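Local coordinates for protein PAN2-PAN3 deadenylation complex catalytic subunit pan2 (Neurospora crassa, PDB 4CZW) that serves as the catalytic subunit of the PAN2-PAN3 deadenylation complex, which probably shortens mRNA poly(A) tails, and is represented here by its protease-like and exonuclease domains, at residues 62-67 / 87-92; 68-73 / 78-83; 51-56 / 135-140; 403-408 / 539-544; 36-41 / 350-355. All coordinates share one frame; numbering follows the deposited sequence.

Contact 1 of 5, residues 62-67 / 87-92; sequences LLRNMA and YVFDML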
# COMPACT_ATOMS: atom_id res chain seq x y z
N LEU A 62 8.55 9.30 5.04
CA LEU A 62 9.73 8.82 4.34
C LEU A 62 9.45 7.53 3.57
O LEU A 62 10.04 7.29 2.52
CB LEU A 62 10.88 8.59 5.33
CG LEU A 62 11.51 9.85 5.91
CD1 LEU A 62 12.61 9.50 6.89
CD2 LEU A 62 12.04 10.74 4.79
N LEU A 63 8.54 6.71 4.09
CA LEU A 63 8.18 5.46 3.44
C LEU A 63 7.24 5.70 2.26
O LEU A 63 7.39 5.07 1.21
CB LEU A 63 7.54 4.49 4.43
CG LEU A 63 8.46 3.88 5.48
CD1 LEU A 63 7.70 2.88 6.34
CD2 LEU A 63 9.65 3.22 4.81
N ARG A 64 6.28 6.60 2.43
CA ARG A 64 5.31 6.89 1.38
C ARG A 64 5.99 7.54 0.18
O ARG A 64 5.72 7.17 -0.97
CB ARG A 64 4.19 7.80 1.90
CG ARG A 64 3.03 7.94 0.92
CD ARG A 64 2.21 9.21 1.17
NE ARG A 64 1.40 9.14 2.38
CZ ARG A 64 0.56 10.10 2.77
NH1 ARG A 64 0.43 11.20 2.05
NH2 ARG A 64 -0.14 9.96 3.89
N ASN A 65 6.86 8.51 0.44
CA ASN A 65 7.61 9.17 -0.62
C ASN A 65 8.51 8.18 -1.36
O ASN A 65 8.54 8.16 -2.59
CB ASN A 65 8.45 10.31 -0.04
CG ASN A 65 9.27 11.02 -1.10
OD1 ASN A 65 8.77 11.88 -1.82
ND2 ASN A 65 10.55 10.66 -1.20
N MSE A 66 9.22 7.36 -0.59
CA MSE A 66 10.12 6.35 -1.14
C MSE A 66 9.44 5.47 -2.18
O MSE A 66 9.99 5.22 -3.25
CB MSE A 66 10.66 5.48 -0.00
CG MSE A 66 11.69 4.45 -0.42
SE MSE A 66 12.19 3.30 1.07
CE MSE A 66 12.52 4.68 2.40
N ALA A 67 8.23 5.00 -1.86
CA ALA A 67 7.49 4.12 -2.75
C ALA A 67 6.99 4.84 -3.99
O ALA A 67 7.03 4.31 -5.10
CB ALA A 67 6.32 3.48 -2.00
N TYR A 87 1.23 2.01 -5.27
CA TYR A 87 -0.15 1.96 -5.72
C TYR A 87 -1.12 2.05 -4.55
O TYR A 87 -2.09 2.80 -4.58
CB TYR A 87 -0.42 0.68 -6.52
CG TYR A 87 0.48 0.50 -7.73
CD1 TYR A 87 1.03 1.60 -8.38
CD2 TYR A 87 0.77 -0.77 -8.21
CE1 TYR A 87 1.85 1.43 -9.48
CE2 TYR A 87 1.58 -0.94 -9.31
CZ TYR A 87 2.12 0.16 -9.95
OH TYR A 87 2.94 -0.01 -11.04
N VAL A 88 -0.84 1.27 -3.50
CA VAL A 88 -1.68 1.25 -2.31
C VAL A 88 -1.63 2.59 -1.59
O VAL A 88 -2.66 3.11 -1.16
CB VAL A 88 -1.25 0.13 -1.34
CG1 VAL A 88 -2.07 0.19 -0.06
CG2 VAL A 88 -1.38 -1.23 -2.01
N PHE A 89 -0.43 3.16 -1.46
CA PHE A 89 -0.26 4.46 -0.82
C PHE A 89 -0.99 5.54 -1.60
O PHE A 89 -1.56 6.47 -1.02
CB PHE A 89 1.22 4.81 -0.71
CG PHE A 89 1.98 3.96 0.28
CD1 PHE A 89 1.31 3.14 1.17
CD2 PHE A 89 3.36 3.98 0.31
CE1 PHE A 89 2.00 2.36 2.07
CE2 PHE A 89 4.06 3.20 1.21
CZ PHE A 89 3.38 2.39 2.09
N ASP A 90 -0.97 5.42 -2.92
CA ASP A 90 -1.63 6.38 -3.80
C ASP A 90 -3.14 6.31 -3.62
O ASP A 90 -3.83 7.33 -3.63
CB ASP A 90 -1.26 6.12 -5.26
CG ASP A 90 -1.58 7.29 -6.16
OD1 ASP A 90 -1.61 8.43 -5.66
OD2 ASP A 90 -1.79 7.07 -7.37
N MSE A 91 -3.66 5.10 -3.44
CA MSE A 91 -5.09 4.90 -3.23
C MSE A 91 -5.54 5.48 -1.90
O MSE A 91 -6.64 6.01 -1.79
CB MSE A 91 -5.45 3.42 -3.31
CG MSE A 91 -5.31 2.82 -4.70
SE MSE A 91 -6.04 1.01 -4.82
CE MSE A 91 -4.88 0.12 -3.53
N LEU A 92 -4.69 5.36 -0.89
CA LEU A 92 -5.02 5.83 0.45
C LEU A 92 -4.99 7.36 0.54
O LEU A 92 -5.59 7.94 1.45
CB LEU A 92 -4.07 5.23 1.48
CG LEU A 92 -4.17 3.72 1.68
CD1 LEU A 92 -3.16 3.23 2.71
CD2 LEU A 92 -5.58 3.32 2.08
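Arg64 and Phe89 meet where two helical segments of the ubiquitin-protease-like domain, predicted to be catalytically inactive, pass each other, their short axes 9.6 Å apart at closest approach and their N-to-C directions 117° apart. This helix-helix packing, centred about 6 Å from the centre of the chain, is a worked example of one aromatic side chain serving most of an interface. From helix 81-94, Phe89 reaches the neighbouring helix with CG anti to its own carbonyl carbon (chi1 -69°), which sends the ring toward the backbone turn formed by Leu63, Arg64 and Ala67. Its CD2 rests 3.7 Å from Arg64 CA, an oblique approach to a main-chain carbon. The aliphatic root of Arg64 adds to the cover, with CG 4.0 Å from Phe89 CB. Beyond it the chain bends at chi3 and leaves the ring; Arg64 NE is hydrogen-bonded to the carbonyl oxygen of His58, and the ring of His58 meets that of Phe89. Met57, on the same helix 51-58, touches both Phe89 and Leu63. Ala67 meets the ring with CB, 3.8 Å from Phe89 CD2, while Leu63 O sits near the ring plane, at the edge, 3.8 Å from Phe89 CE2.

Contact 2 of 5, residues 68-73 / 78-83; sequences LQHAAT and DPCLLC. With ZN (zinc ion), chain B.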
# COMPACT_ATOMS: atom_id res chain seq x y z
N LEU A 68 6.51 6.07 -3.80
CA LEU A 68 5.96 6.86 -4.90
C LEU A 68 7.04 7.28 -5.90
O LEU A 68 6.80 7.31 -7.10
CB LEU A 68 5.23 8.09 -4.36
CG LEU A 68 3.91 7.81 -3.64
CD1 LEU A 68 3.35 9.10 -3.05
CD2 LEU A 68 2.91 7.17 -4.58
N GLN A 69 8.22 7.61 -5.39
CA GLN A 69 9.33 8.01 -6.25
C GLN A 69 9.79 6.85 -7.12
O GLN A 69 10.33 7.06 -8.21
CB GLN A 69 10.50 8.54 -5.42
CG GLN A 69 10.20 9.79 -4.60
CD GLN A 69 9.96 11.02 -5.46
OE1 GLN A 69 10.34 11.06 -6.63
NE2 GLN A 69 9.32 12.03 -4.88
N HIS A 70 9.58 5.63 -6.64
CA HIS A 70 9.95 4.44 -7.40
C HIS A 70 8.84 4.01 -8.36
O HIS A 70 9.10 3.69 -9.52
CB HIS A 70 10.28 3.28 -6.47
CG HIS A 70 10.44 1.97 -7.18
ND1 HIS A 70 11.55 1.67 -7.95
CD2 HIS A 70 9.62 0.89 -7.27
CE1 HIS A 70 11.41 0.46 -8.46
NE2 HIS A 70 10.25 -0.04 -8.06
N ALA A 71 7.60 4.01 -7.87
CA ALA A 71 6.45 3.59 -8.66
C ALA A 71 6.26 4.49 -9.88
O ALA A 71 5.71 4.07 -10.90
CB ALA A 71 5.20 3.58 -7.81
N ALA A 72 6.71 5.74 -9.77
CA ALA A 72 6.54 6.71 -10.84
C ALA A 72 7.58 6.55 -11.95
O ALA A 72 7.55 7.27 -12.95
CB ALA A 72 6.59 8.12 -10.27
N THR A 73 8.51 5.61 -11.77
CA THR A 73 9.54 5.36 -12.77
C THR A 73 9.03 4.42 -13.85
O THR A 73 7.85 4.09 -13.89
CB THR A 73 10.81 4.76 -12.14
OG1 THR A 73 10.55 3.43 -11.68
CG2 THR A 73 11.29 5.61 -10.97
N ASP A 78 7.73 -7.26 -12.31
CA ASP A 78 6.49 -7.87 -11.83
C ASP A 78 6.75 -9.33 -11.48
O ASP A 78 7.07 -10.13 -12.36
CB ASP A 78 5.38 -7.74 -12.88
CG ASP A 78 4.03 -8.20 -12.36
OD1 ASP A 78 3.79 -8.09 -11.14
OD2 ASP A 78 3.21 -8.66 -13.17
N PRO A 79 6.59 -9.69 -10.20
CA PRO A 79 6.13 -8.84 -9.09
C PRO A 79 7.17 -7.85 -8.58
O PRO A 79 8.37 -8.10 -8.67
CB PRO A 79 5.78 -9.86 -8.00
CG PRO A 79 6.70 -10.99 -8.26
CD PRO A 79 6.82 -11.08 -9.76
N CYS A 80 6.68 -6.73 -8.06
CA CYS A 80 7.53 -5.68 -7.50
C CYS A 80 6.79 -5.00 -6.36
O CYS A 80 5.96 -4.11 -6.59
CB CYS A 80 7.92 -4.67 -8.57
SG CYS A 80 8.95 -3.30 -8.00
N LEU A 81 7.08 -5.41 -5.13
CA LEU A 81 6.32 -4.98 -3.96
C LEU A 81 6.40 -3.48 -3.69
O LEU A 81 5.46 -2.90 -3.14
CB LEU A 81 6.79 -5.75 -2.72
CG LEU A 81 6.57 -7.27 -2.77
CD1 LEU A 81 7.04 -7.92 -1.48
CD2 LEU A 81 5.11 -7.59 -3.05
N LEU A 82 7.51 -2.86 -4.07
CA LEU A 82 7.67 -1.42 -3.86
C LEU A 82 6.74 -0.64 -4.78
O LEU A 82 6.16 0.38 -4.37
CB LEU A 82 9.12 -1.00 -4.08
CG LEU A 82 9.42 0.46 -3.74
CD1 LEU A 82 8.96 0.78 -2.33
CD2 LEU A 82 10.91 0.75 -3.88
N CYS A 83 6.59 -1.10 -6.01
CA CYS A 83 5.64 -0.51 -6.95
C CYS A 83 4.22 -0.68 -6.42
O CYS A 83 3.43 0.27 -6.43
CB CYS A 83 5.77 -1.14 -8.33
SG CYS A 83 7.02 -0.38 -9.39
ZN ZN B . 9.13 -1.33 -9.16
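A zinc site of three cysteines and one histidine joins the end of helix 61-71 to the start of helix 81-94, with His70 on one segment and Cys80 and Cys83, a CxxC pair, on the other. The metal takes His70 NE2 at 2.0 Å. Two thiolates follow, Cys80 SG and Cys83 SG, each 2.3 Å from the zinc, and Cys75 from the intervening turn supplies the fourth ligand. With CG anti to the backbone N (chi1 170°), the imidazole swings across to the cysteines. Seen from its ring, Cys80 SG lies at the edge and Cys83 SG comes in obliquely. Leu82, between the two cysteines, packs against the same ring: its CD2 is 3.5 Å from His70 CG. Behind the ligand, His70 O accepts from both Thr73 N and Thr73 OG1, the hydroxyl bond being 2.6 Å long and in the carbonyl plane. Such a zinc ties together a short connection that has little regular structure of its own. Around the site, helix 130-149 packs on Leu81 and Leu82, Trp405 of helix 404-407 covers Leu68, Gln69 and Ala72, and helix 529-541 of the exonuclease part touches Cys83 through Lys530.

Contact 3 of 5, residues 51-56 / 135-140; sequences NSLLQV and KNLTMF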
# COMPACT_ATOMS: atom_id res chain seq x y z
N ASN A 51 -2.92 -5.27 6.40
CA ASN A 51 -3.62 -3.98 6.41
C ASN A 51 -3.08 -3.00 7.44
O ASN A 51 -2.82 -1.84 7.12
CB ASN A 51 -5.12 -4.20 6.65
CG ASN A 51 -5.82 -4.80 5.46
OD1 ASN A 51 -5.33 -4.72 4.33
ND2 ASN A 51 -6.98 -5.40 5.69
N SER A 52 -2.92 -3.47 8.68
CA SER A 52 -2.42 -2.62 9.76
C SER A 52 -1.02 -2.10 9.46
O SER A 52 -0.71 -0.94 9.73
CB SER A 52 -2.42 -3.39 11.08
OG SER A 52 -3.71 -3.91 11.37
N LEU A 53 -0.18 -2.97 8.90
CA LEU A 53 1.18 -2.60 8.56
C LEU A 53 1.21 -1.59 7.41
O LEU A 53 1.98 -0.63 7.43
CB LEU A 53 2.00 -3.84 8.18
CG LEU A 53 3.43 -3.57 7.71
CD1 LEU A 53 4.23 -2.85 8.78
CD2 LEU A 53 4.11 -4.87 7.31
N LEU A 54 0.36 -1.82 6.42
CA LEU A 54 0.27 -0.93 5.26
C LEU A 54 -0.16 0.48 5.67
O LEU A 54 0.32 1.47 5.13
CB LEU A 54 -0.71 -1.50 4.22
CG LEU A 54 -0.29 -2.80 3.54
CD1 LEU A 54 -1.39 -3.30 2.61
CD2 LEU A 54 1.01 -2.61 2.77
N GLN A 55 -1.08 0.55 6.64
CA GLN A 55 -1.55 1.83 7.15
C GLN A 55 -0.43 2.59 7.84
O GLN A 55 -0.20 3.77 7.57
CB GLN A 55 -2.72 1.64 8.11
CG GLN A 55 -3.99 1.09 7.48
CD GLN A 55 -4.77 2.14 6.71
OE1 GLN A 55 -4.31 3.27 6.53
NE2 GLN A 55 -5.96 1.77 6.26
N VAL A 56 0.26 1.91 8.75
CA VAL A 56 1.34 2.51 9.52
C VAL A 56 2.46 3.01 8.61
O VAL A 56 3.00 4.10 8.81
CB VAL A 56 1.92 1.50 10.54
CG1 VAL A 56 3.14 2.08 11.23
CG2 VAL A 56 0.87 1.12 11.56
N LYS A 135 5.12 -9.57 11.71
CA LYS A 135 6.53 -9.41 12.09
C LYS A 135 7.42 -9.80 10.92
O LYS A 135 8.33 -9.07 10.54
CB LYS A 135 6.86 -10.26 13.31
CG LYS A 135 6.46 -9.64 14.63
CD LYS A 135 6.72 -10.60 15.78
CE LYS A 135 6.25 -10.01 17.10
NZ LYS A 135 6.41 -10.99 18.21
N ASN A 136 7.15 -10.98 10.37
CA ASN A 136 7.90 -11.49 9.23
C ASN A 136 7.74 -10.59 8.01
O ASN A 136 8.70 -10.33 7.29
CB ASN A 136 7.46 -12.91 8.90
CG ASN A 136 7.78 -13.90 10.00
OD1 ASN A 136 8.74 -13.71 10.75
ND2 ASN A 136 6.98 -14.95 10.11
N LEU A 137 6.52 -10.11 7.79
CA LEU A 137 6.23 -9.26 6.64
C LEU A 137 6.97 -7.93 6.74
O LEU A 137 7.47 -7.42 5.73
CB LEU A 137 4.73 -9.01 6.52
CG LEU A 137 4.31 -8.13 5.34
CD1 LEU A 137 4.63 -8.82 4.02
CD2 LEU A 137 2.83 -7.80 5.43
N THR A 138 7.03 -7.38 7.94
CA THR A 138 7.74 -6.13 8.18
C THR A 138 9.21 -6.26 7.80
O THR A 138 9.79 -5.37 7.17
CB THR A 138 7.63 -5.69 9.65
OG1 THR A 138 6.26 -5.63 10.04
CG2 THR A 138 8.27 -4.32 9.85
N MSE A 139 9.80 -7.39 8.17
CA MSE A 139 11.19 -7.68 7.81
C MSE A 139 11.30 -8.02 6.32
O MSE A 139 12.25 -7.61 5.66
CB MSE A 139 11.73 -8.83 8.66
CG MSE A 139 11.82 -8.51 10.14
SE MSE A 139 12.54 -9.98 11.21
CE MSE A 139 11.08 -11.25 11.05
N PHE A 140 10.32 -8.76 5.81
CA PHE A 140 10.31 -9.17 4.41
C PHE A 140 10.16 -7.97 3.48
O PHE A 140 10.86 -7.87 2.47
CB PHE A 140 9.19 -10.17 4.16
CG PHE A 140 9.20 -10.77 2.78
CD1 PHE A 140 10.06 -11.80 2.46
CD2 PHE A 140 8.33 -10.29 1.80
CE1 PHE A 140 10.07 -12.35 1.19
CE2 PHE A 140 8.34 -10.84 0.53
CZ PHE A 140 9.20 -11.87 0.22
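Leu53 on helix 51-58 packs against Leu137 and Thr138 on helix 130-149, so that three buried side chains make up the whole contact. Leu53 touches through its methyls, meeting a methyl of Leu137 and the hydroxyl of Thr138. Leu53 CD2 stands 3.7 Å from Leu137 CD2, one branch against the other, while the two leucine side chains run obliquely past each other. The same Leu53 CD2 is 3.6 Å from Thr138 OG1, and its sister branch is nearly as close, with Leu53 CD1 3.7 Å from that oxygen. The hydroxyl thus faces the fork of the leucine. Both leucines place CG anti to the backbone N (chi1 176° for Leu53 and -179° for Leu137), extending each branch point toward the opposing helix.

In the next shell, Thr138 OG1 is hydrogen-bonded to Val134 O, one turn back on its own helix, and its side chain also touches Val389 of strand 385-394. Tyr49 and Ala50, just ahead of helix 51-58, pack on Leu137. On other sides of helix 51-58, Val56 meets Ala344 and Val346 of strand 339-347, and Leu54 meets Leu41. The run Asn51-Ser52-Leu53-Leu54-Gln55 resembles the cysteine box of active ubiquitin-specific proteases, in which this helix follows the nucleophile; here the domain is predicted to be inactive, consistent with the scaffold role proposed for it.

With the hydroxyl bonded to Val134 O, the contact between these segments is van der Waals, leucine to leucine and leucine to threonine oxygen, with no hydrogen bond between them.

Contact 4 of 5, residues 403-408 / 539-544; sequences MDWKTR and LVNLGC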
# COMPACT_ATOMS: atom_id res chain seq x y z
N MSE A 403 6.55 16.20 -4.60
CA MSE A 403 5.59 15.92 -5.66
C MSE A 403 6.24 15.71 -7.03
O MSE A 403 5.56 15.69 -8.05
CB MSE A 403 4.57 17.06 -5.76
CG MSE A 403 3.75 17.28 -4.49
SE MSE A 403 2.69 15.71 -4.01
CE MSE A 403 1.71 15.49 -5.68
N ASP A 404 7.56 15.54 -7.04
CA ASP A 404 8.28 15.38 -8.30
C ASP A 404 7.96 14.04 -8.97
O ASP A 404 8.11 13.90 -10.18
CB ASP A 404 9.79 15.49 -8.07
CG ASP A 404 10.19 16.82 -7.47
OD1 ASP A 404 9.40 17.79 -7.57
OD2 ASP A 404 11.30 16.91 -6.90
N TRP A 405 7.52 13.07 -8.18
CA TRP A 405 7.13 11.77 -8.72
C TRP A 405 5.92 11.93 -9.63
O TRP A 405 5.77 11.20 -10.61
CB TRP A 405 6.81 10.78 -7.59
CG TRP A 405 5.60 11.13 -6.78
CD1 TRP A 405 5.56 11.89 -5.65
CD2 TRP A 405 4.24 10.74 -7.04
NE1 TRP A 405 4.27 12.00 -5.19
CE2 TRP A 405 3.45 11.30 -6.02
CE3 TRP A 405 3.63 9.96 -8.03
CZ2 TRP A 405 2.06 11.11 -5.97
CZ3 TRP A 405 2.26 9.78 -7.97
CH2 TRP A 405 1.49 10.35 -6.95
N LYS A 406 5.07 12.90 -9.31
CA LYS A 406 3.88 13.19 -10.11
C LYS A 406 4.22 14.20 -11.20
O LYS A 406 3.77 14.06 -12.34
CB LYS A 406 2.76 13.71 -9.21
CG LYS A 406 1.39 13.76 -9.88
CD LYS A 406 0.31 14.09 -8.85
CE LYS A 406 -1.07 14.06 -9.47
NZ LYS A 406 -2.13 14.32 -8.46
N THR A 407 5.01 15.20 -10.84
CA THR A 407 5.42 16.24 -11.78
C THR A 407 6.23 15.67 -12.94
O THR A 407 5.96 15.97 -14.11
CB THR A 407 6.25 17.33 -11.07
OG1 THR A 407 5.44 18.00 -10.10
CG2 THR A 407 6.77 18.35 -12.08
N ARG A 408 7.22 14.85 -12.62
CA ARG A 408 8.05 14.22 -13.65
C ARG A 408 7.75 12.73 -13.75
O ARG A 408 8.67 11.91 -13.80
CB ARG A 408 9.53 14.46 -13.37
CG ARG A 408 9.94 15.92 -13.43
CD ARG A 408 11.45 16.08 -13.41
NE ARG A 408 12.04 15.60 -12.16
CZ ARG A 408 12.19 16.35 -11.08
NH1 ARG A 408 11.80 17.62 -11.08
NH2 ARG A 408 12.74 15.83 -9.99
N LEU A 539 -2.16 7.09 -16.31
CA LEU A 539 -3.24 7.89 -16.88
C LEU A 539 -4.04 8.63 -15.82
O LEU A 539 -4.51 9.74 -16.05
CB LEU A 539 -4.17 7.00 -17.71
CG LEU A 539 -3.58 6.44 -19.01
CD1 LEU A 539 -4.52 5.44 -19.65
CD2 LEU A 539 -3.26 7.57 -19.98
N VAL A 540 -4.19 8.01 -14.65
CA VAL A 540 -4.88 8.65 -13.53
C VAL A 540 -4.08 9.85 -13.02
O VAL A 540 -4.63 10.93 -12.82
CB VAL A 540 -5.13 7.67 -12.37
CG1 VAL A 540 -5.65 8.40 -11.15
CG2 VAL A 540 -6.09 6.58 -12.80
N ASN A 541 -2.79 9.65 -12.81
CA ASN A 541 -1.92 10.70 -12.29
C ASN A 541 -1.59 11.77 -13.32
O ASN A 541 -1.09 12.84 -12.97
CB ASN A 541 -0.63 10.10 -11.73
CG ASN A 541 -0.84 9.40 -10.40
OD1 ASN A 541 -0.95 10.04 -9.36
ND2 ASN A 541 -0.90 8.07 -10.44
N LEU A 542 -1.86 11.49 -14.59
CA LEU A 542 -1.69 12.50 -15.63
C LEU A 542 -2.87 13.46 -15.61
O LEU A 542 -2.81 14.55 -16.18
CB LEU A 542 -1.56 11.84 -17.01
CG LEU A 542 -0.19 11.22 -17.33
CD1 LEU A 542 -0.20 10.58 -18.71
CD2 LEU A 542 0.91 12.26 -17.23
N GLY A 543 -3.95 13.05 -14.95
CA GLY A 543 -5.13 13.89 -14.80
C GLY A 543 -6.23 13.59 -15.79
O GLY A 543 -7.17 14.38 -15.94
N CYS A 544 -6.12 12.46 -16.47
CA CYS A 544 -7.09 12.08 -17.49
C CYS A 544 -8.48 11.84 -16.91
O CYS A 544 -8.62 11.48 -15.74
CB CYS A 544 -6.62 10.82 -18.24
SG CYS A 544 -5.08 11.03 -19.15
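Trp405 and Asn541 supply the closest approach between helix 404-407 and the end of helix 529-541, which belongs to the exonuclease part of the chain. Van der Waals contact comes first. The amide oxygen Asn541 OD1 sits 3.4 Å from Trp405 CH2, oblique to the indole, whose plane makes 76° with that of the amide. A chi1 of 67° puts the tryptophan CG between the backbone N and the carbonyl carbon, folding the ring back beside its own helix; there Lys406 CB lies 3.8 Å above the indole plane, over its centre. The extended Lys406 chain crosses Asn541 at about a right angle, and its CE comes 3.7 Å from Asn541 O.

Polar bonds do not cross between the segments; they lie within each one or run to residues outside the pair. Asn541 ND2 is hydrogen-bonded to Trp537 O one turn earlier, and Asn541 OD1 has a weak bond to Lys94 NZ. Met403, at the N-cap, gives its carbonyl oxygen to Lys406 N, Thr407 N and Thr407 OG1. A Schellman motif follows at Gly543, which has positive phi: Cys544 N bonds to Leu539 O and Gly543 N to Val540 O.

Helix 404-407 thus lies between the end of exonuclease helix 529-541 and two helices of the protease-like domain, touching all three. Trp405 packs on Leu68 and Gln69 of helix 61-71 and on Asp90 and Gln93 of helix 81-94, while Val540 leans on Phe546 of strand 545-548 in the nuclease sheet.

Contact 5 of 5, residues 36-41 / 350-355; sequences TPYPGL and RAEPES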
# COMPACT_ATOMS: atom_id res chain seq x y z
N THR A 36 -14.52 9.37 8.45
CA THR A 36 -13.31 10.19 8.42
C THR A 36 -12.76 10.29 7.00
O THR A 36 -13.06 9.45 6.15
CB THR A 36 -12.22 9.61 9.35
OG1 THR A 36 -11.62 8.47 8.73
CG2 THR A 36 -12.82 9.20 10.69
N PRO A 37 -11.94 11.32 6.72
CA PRO A 37 -11.29 11.43 5.41
C PRO A 37 -10.13 10.45 5.23
O PRO A 37 -9.42 10.53 4.23
CB PRO A 37 -10.77 12.88 5.40
CG PRO A 37 -10.59 13.22 6.84
CD PRO A 37 -11.72 12.52 7.55
N TYR A 38 -9.95 9.55 6.18
CA TYR A 38 -8.88 8.55 6.11
C TYR A 38 -9.47 7.16 5.90
O TYR A 38 -9.99 6.55 6.84
CB TYR A 38 -8.03 8.59 7.38
CG TYR A 38 -7.57 9.98 7.75
CD1 TYR A 38 -6.50 10.58 7.09
CD2 TYR A 38 -8.20 10.70 8.75
CE1 TYR A 38 -6.07 11.85 7.42
CE2 TYR A 38 -7.78 11.98 9.09
CZ TYR A 38 -6.72 12.54 8.42
OH TYR A 38 -6.30 13.81 8.75
N PRO A 39 -9.38 6.65 4.67
CA PRO A 39 -9.96 5.36 4.29
C PRO A 39 -9.28 4.18 4.97
O PRO A 39 -8.09 4.24 5.27
CB PRO A 39 -9.75 5.31 2.77
CG PRO A 39 -8.57 6.17 2.54
CD PRO A 39 -8.67 7.28 3.54
N GLY A 40 -10.04 3.11 5.20
CA GLY A 40 -9.50 1.89 5.76
C GLY A 40 -9.32 0.84 4.68
O GLY A 40 -9.60 1.10 3.50
N LEU A 41 -8.87 -0.35 5.07
CA LEU A 41 -8.64 -1.43 4.11
C LEU A 41 -9.55 -2.62 4.39
O LEU A 41 -9.73 -3.03 5.54
CB LEU A 41 -7.18 -1.86 4.14
CG LEU A 41 -6.16 -0.83 3.65
CD1 LEU A 41 -4.74 -1.30 3.90
CD2 LEU A 41 -6.37 -0.53 2.18
N ARG A 350 1.59 13.29 11.25
CA ARG A 350 2.98 13.28 10.82
C ARG A 350 3.09 13.52 9.31
O ARG A 350 4.03 14.17 8.85
CB ARG A 350 3.64 11.94 11.18
CG ARG A 350 3.29 11.41 12.56
CD ARG A 350 3.75 12.33 13.67
NE ARG A 350 3.53 11.73 14.98
CZ ARG A 350 3.73 12.36 16.14
NH1 ARG A 350 4.15 13.62 16.15
NH2 ARG A 350 3.50 11.73 17.28
N ALA A 351 2.14 12.98 8.56
CA ALA A 351 2.16 13.09 7.10
C ALA A 351 1.27 14.23 6.61
O ALA A 351 0.85 14.25 5.45
CB ALA A 351 1.72 11.78 6.47
N GLU A 352 1.01 15.19 7.49
CA GLU A 352 0.19 16.35 7.15
C GLU A 352 0.92 17.64 7.49
O GLU A 352 1.82 17.63 8.32
CB GLU A 352 -1.16 16.28 7.88
CG GLU A 352 -2.08 15.18 7.40
CD GLU A 352 -3.38 15.14 8.17
OE1 GLU A 352 -3.50 15.87 9.18
OE2 GLU A 352 -4.29 14.39 7.76
N PRO A 353 0.54 18.75 6.84
CA PRO A 353 1.08 20.07 7.18
C PRO A 353 0.96 20.37 8.68
O PRO A 353 -0.08 20.08 9.28
CB PRO A 353 0.21 21.03 6.36
CG PRO A 353 -0.16 20.23 5.17
CD PRO A 353 -0.33 18.82 5.65
N GLU A 354 2.01 20.93 9.26
CA GLU A 354 2.06 21.16 10.70
C GLU A 354 1.00 22.15 11.17
O GLU A 354 0.90 23.26 10.64
CB GLU A 354 3.45 21.66 11.11
CG GLU A 354 3.62 21.85 12.61
CD GLU A 354 5.01 22.33 12.98
OE1 GLU A 354 5.77 22.72 12.07
OE2 GLU A 354 5.35 22.31 14.18
N SER A 355 0.21 21.74 12.15
CA SER A 355 -0.82 22.59 12.73
C SER A 355 -0.69 22.63 14.24
O SER A 355 0.24 22.06 14.81
CB SER A 355 -2.21 22.08 12.33
OG SER A 355 -2.42 20.75 12.77
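Tyr38 and Glu352 are brought together by matching first torsions, chi1 -50° and -69°, each of which sets CG anti to its own carbonyl carbon. The glutamate chain is extended beyond CG, so the two side chains reach out from opposite directions and meet at their polar ends although their backbones stay far apart, 12.0 Å between Tyr38 CA and Ala351 CA, the closest pair. Tyr38 OH donates a hydrogen bond to Glu352 OE2. The modelled separation of 2.3 Å between these two oxygens is implausibly short, and at this resolution its exact value is doubtful. The bonded oxygen approaches the tyrosine at the ring edge and in its plane, and the ring and carboxylate planes are only 26° apart.

A third group completes the cluster. Arg360 forms a salt bridge to Glu352 OE1 through NE and a hydrogen bond to Tyr38 OH through NH2, bridging both partners; its positive charge would probably favour the ionised carboxylate. Nearer the tyrosine, Pro37 CG lies 3.8 Å above one face of the ring, offset toward the rim, and His362 meets the ring edge-to-face. The backbone is shaped by an ST turn, in which Thr36 OG1 accepts from Tyr38 N at 3.2 Å.

This polar link at the surface connects two loops of the protease-like domain. One leads into strand 40-41, which pairs with strand 99-100 and sends Leu41 against helix 51-58; the other follows strand 339-347 and precedes strand 361-365, with Ala351 touching Pro61 and Arg64 of helix 61-71.

How the contacts relate
Contacts 1 to 4 are buried, whereas contact 5 lies at the surface, and their chemistry changes accordingly: an aromatic wedge in contact 1, metal coordination in contact 2, leucine branches against a leucine and a threonine hydroxyl in contact 3, an indole against an amide in contact 4, and a charged hydrogen-bonded cluster in contact 5. Contacts 1 and 2 share helices 61-71 and 81-94, contact 2 at their adjoining ends, contact 1 farther along both. Helix 51-58 of contact 3 touches contact 1, where Leu54 O approaches Phe89, and contact 5, where Gln55 lies beside Pro39. Contact 4 alone has a segment in the exonuclease part; Trp405 meets Ala72 of contact 2, and Asn541 meets Asp90 of contact 1.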